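Local coordinates for viral structural protein 4 (Bombyx mori cytoplasmic polyhedrosis virus, PDB 6TZ0) that binds GTP and probably acts as an NTPase partner of the viral RNA-dependent RNA polymerase during transcription of the double-stranded RNA genome, at residues V351-K355 / G489-D495. Sequence-based numbering, arbitrary orientation.
Sequences VYAEK and GHFNAQD
Tyr-352, Gly-489 and His-490 bury the most surface where two neighbouring parallel strands end. Extended backbone carries Val-351 to Ala-353 alongside Gly-489, with Tyr-352 CA 5.0 Å from Gly-489 CA; Gly-489 N donates to Val-351 O at 3.2 Å. The m rotamer of Tyr-352 lays its ring across the turn after the strand: CD1 lies 3.7 Å from Gly-489 C, CE1 3.2 Å from Phe-491 O, and Asn-492 ND2 covers one face, 3.9 Å from CE2. A CB on Gly-489 would strike this ring. Residues 492-494 wind into a 3-10 turn, Gln-494 N bonding Phe-491 O at 3.2 Å. His-490 (chi1 m) brings NE2 within 4.2 Å of Lys-355 NZ, a GTP-binding residue. Strand end leading into GTP-binding loop is characteristic of a P-loop NTPase, consistent with a Walker A motif here. Strand 347-353 lies between 484-489 and 504-507 in the parallel sheet; helix 359-374 packs on Val-351 and Ala-353, while Tyr-534 of helix 524-537 stacks on His-490.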
ATOM      1  N   VAL B 351       3.019  29.929  -4.423  1.00 25.24           N
ATOM      2  CA  VAL B 351       2.527  30.365  -5.724  1.00 25.24           C
ATOM      3  C   VAL B 351       3.696  30.364  -6.696  1.00 25.24           C
ATOM      4  O   VAL B 351       4.638  31.148  -6.541  1.00 25.24           O
ATOM      5  CB  VAL B 351       1.883  31.752  -5.657  1.00 25.24           C
ATOM      6  CG1 VAL B 351       1.454  32.192  -7.035  1.00 25.24           C
ATOM      7  CG2 VAL B 351       0.709  31.740  -4.716  1.00 25.24           C
ATOM      8  N   TYR B 352       3.639  29.495  -7.698  1.00 26.04           N
ATOM      9  CA  TYR B 352       4.634  29.475  -8.758  1.00 26.04           C
ATOM     10  C   TYR B 352       4.154  30.280  -9.954  1.00 26.04           C
ATOM     11  O   TYR B 352       2.964  30.305 -10.271  1.00 26.04           O
ATOM     12  CB  TYR B 352       4.943  28.055  -9.217  1.00 26.04           C
ATOM     13  CG  TYR B 352       5.621  27.209  -8.184  1.00 26.04           C
ATOM     14  CD1 TYR B 352       6.939  27.431  -7.851  1.00 26.04           C
ATOM     15  CD2 TYR B 352       4.959  26.153  -7.582  1.00 26.04           C
ATOM     16  CE1 TYR B 352       7.570  26.662  -6.918  1.00 26.04           C
ATOM     17  CE2 TYR B 352       5.587  25.366  -6.657  1.00 26.04           C
ATOM     18  CZ  TYR B 352       6.895  25.629  -6.327  1.00 26.04           C
ATOM     19  OH  TYR B 352       7.540  24.855  -5.403  1.00 26.04           O
ATOM     20  N   ALA B 353       5.099  30.925 -10.623  1.00 26.65           N
ATOM     21  CA  ALA B 353       4.793  31.720 -11.801  1.00 26.65           C
ATOM     22  C   ALA B 353       6.046  31.833 -12.648  1.00 26.65           C
ATOM     23  O   ALA B 353       7.163  31.661 -12.158  1.00 26.65           O
ATOM     24  CB  ALA B 353       4.280  33.109 -11.426  1.00 26.65           C
ATOM     25  N   GLU B 354       5.845  32.124 -13.928  1.00 31.79           N
ATOM     26  CA  GLU B 354       6.979  32.396 -14.792  1.00 31.79           C
ATOM     27  C   GLU B 354       7.576  33.756 -14.466  1.00 31.79           C
ATOM     28  O   GLU B 354       6.887  34.686 -14.048  1.00 31.79           O
ATOM     29  CB  GLU B 354       6.584  32.342 -16.267  1.00 31.79           C
ATOM     30  CG  GLU B 354       6.319  30.948 -16.802  1.00 31.79           C
ATOM     31  CD  GLU B 354       6.021  30.944 -18.287  1.00 31.79           C
ATOM     32  OE1 GLU B 354       5.914  32.037 -18.875  1.00 31.79           O
ATOM     33  OE2 GLU B 354       5.895  29.852 -18.873  1.00 31.79           O
ATOM     34  N   LYS B 355       8.880  33.849 -14.658  1.00 32.98           N
ATOM     35  CA  LYS B 355       9.645  35.050 -14.363  1.00 32.98           C
ATOM     36  C   LYS B 355       9.304  36.106 -15.401  1.00 32.98           C
ATOM     37  O   LYS B 355       9.782  36.057 -16.535  1.00 32.98           O
ATOM     38  CB  LYS B 355      11.127  34.707 -14.363  1.00 32.98           C
ATOM     39  CG  LYS B 355      12.027  35.806 -13.910  1.00 32.98           C
ATOM     40  CD  LYS B 355      13.439  35.311 -13.794  1.00 32.98           C
ATOM     41  CE  LYS B 355      14.346  36.440 -13.414  1.00 32.98           C
ATOM     42  NZ  LYS B 355      13.971  36.975 -12.082  1.00 32.98           N
ATOM     43  N   GLY B 489       7.733  31.213  -5.766  1.00 27.82           N
ATOM     44  CA  GLY B 489       8.815  30.359  -6.201  1.00 27.82           C
ATOM     45  C   GLY B 489       9.007  30.448  -7.701  1.00 27.82           C
ATOM     46  O   GLY B 489       8.163  30.979  -8.420  1.00 27.82           O
ATOM     47  N   HIS B 490      10.138  29.926  -8.166  1.00 27.67           N
ATOM     48  CA  HIS B 490      10.421  29.935  -9.592  1.00 27.67           C
ATOM     49  C   HIS B 490      10.253  28.593 -10.282  1.00 27.67           C
ATOM     50  O   HIS B 490       9.987  28.580 -11.483  1.00 27.67           O
ATOM     51  CB  HIS B 490      11.839  30.432  -9.881  1.00 27.67           C
ATOM     52  CG  HIS B 490      12.022  31.903  -9.702  1.00 27.67           C
ATOM     53  ND1 HIS B 490      12.728  32.446  -8.653  1.00 27.67           N
ATOM     54  CD2 HIS B 490      11.553  32.949 -10.419  1.00 27.67           C
ATOM     55  CE1 HIS B 490      12.731  33.762  -8.763  1.00 27.67           C
ATOM     56  NE2 HIS B 490      12.010  34.093  -9.816  1.00 27.67           N
ATOM     57  N   PHE B 491      10.398  27.474  -9.577  1.00 27.38           N
ATOM     58  CA  PHE B 491      10.364  26.179 -10.242  1.00 27.38           C
ATOM     59  C   PHE B 491      10.012  25.083  -9.251  1.00 27.38           C
ATOM     60  O   PHE B 491      10.167  25.243  -8.041  1.00 27.38           O
ATOM     61  CB  PHE B 491      11.687  25.880 -10.955  1.00 27.38           C
ATOM     62  CG  PHE B 491      12.911  25.986 -10.087  1.00 27.38           C
ATOM     63  CD1 PHE B 491      13.588  27.188  -9.972  1.00 27.38           C
ATOM     64  CD2 PHE B 491      13.418  24.879  -9.435  1.00 27.38           C
ATOM     65  CE1 PHE B 491      14.712  27.293  -9.195  1.00 27.38           C
ATOM     66  CE2 PHE B 491      14.549  24.979  -8.658  1.00 27.38           C
ATOM     67  CZ  PHE B 491      15.194  26.190  -8.541  1.00 27.38           C
ATOM     68  N   ASN B 492       9.548  23.955  -9.794  1.00 28.04           N
ATOM     69  CA  ASN B 492       8.928  22.910  -8.988  1.00 28.04           C
ATOM     70  C   ASN B 492       9.905  22.130  -8.123  1.00 28.04           C
ATOM     71  O   ASN B 492       9.454  21.363  -7.270  1.00 28.04           O
ATOM     72  CB  ASN B 492       8.181  21.909  -9.867  1.00 28.04           C
ATOM     73  CG  ASN B 492       6.979  22.508 -10.537  1.00 28.04           C
ATOM     74  OD1 ASN B 492       6.877  22.509 -11.756  1.00 28.04           O
ATOM     75  ND2 ASN B 492       6.060  23.033  -9.743  1.00 28.04           N
ATOM     76  N   ALA B 493      11.214  22.279  -8.315  1.00 29.25           N
ATOM     77  CA  ALA B 493      12.147  21.570  -7.450  1.00 29.25           C
ATOM     78  C   ALA B 493      12.245  22.204  -6.072  1.00 29.25           C
ATOM     79  O   ALA B 493      12.814  21.596  -5.164  1.00 29.25           O
ATOM     80  CB  ALA B 493      13.530  21.509  -8.088  1.00 29.25           C
ATOM     81  N   GLN B 494      11.701  23.400  -5.897  1.00 30.26           N
ATOM     82  CA  GLN B 494      11.611  24.038  -4.598  1.00 30.26           C
ATOM     83  C   GLN B 494      10.465  23.503  -3.752  1.00 30.26           C
ATOM     84  O   GLN B 494      10.293  23.965  -2.625  1.00 30.26           O
ATOM     85  CB  GLN B 494      11.470  25.542  -4.790  1.00 30.26           C
ATOM     86  CG  GLN B 494      12.701  26.159  -5.394  1.00 30.26           C
ATOM     87  CD  GLN B 494      12.528  27.611  -5.714  1.00 30.26           C
ATOM     88  OE1 GLN B 494      11.444  28.162  -5.571  1.00 30.26           O
ATOM     89  NE2 GLN B 494      13.599  28.246  -6.152  1.00 30.26           N
ATOM     90  N   ASP B 495       9.698  22.534  -4.254  1.00 32.06           N
ATOM     91  CA  ASP B 495       8.660  21.895  -3.453  1.00 32.06           C
ATOM     92  C   ASP B 495       9.241  21.122  -2.283  1.00 32.06           C
ATOM     93  O   ASP B 495       8.581  20.972  -1.252  1.00 32.06           O
ATOM     94  CB  ASP B 495       7.834  20.959  -4.328  1.00 32.06           C
ATOM     95  CG  ASP B 495       6.968  21.696  -5.307  1.00 32.06           C
ATOM     96  OD1 ASP B 495       6.549  22.824  -4.986  1.00 32.06           O
ATOM     97  OD2 ASP B 495       6.702  21.150  -6.394  1.00 32.06           O
TER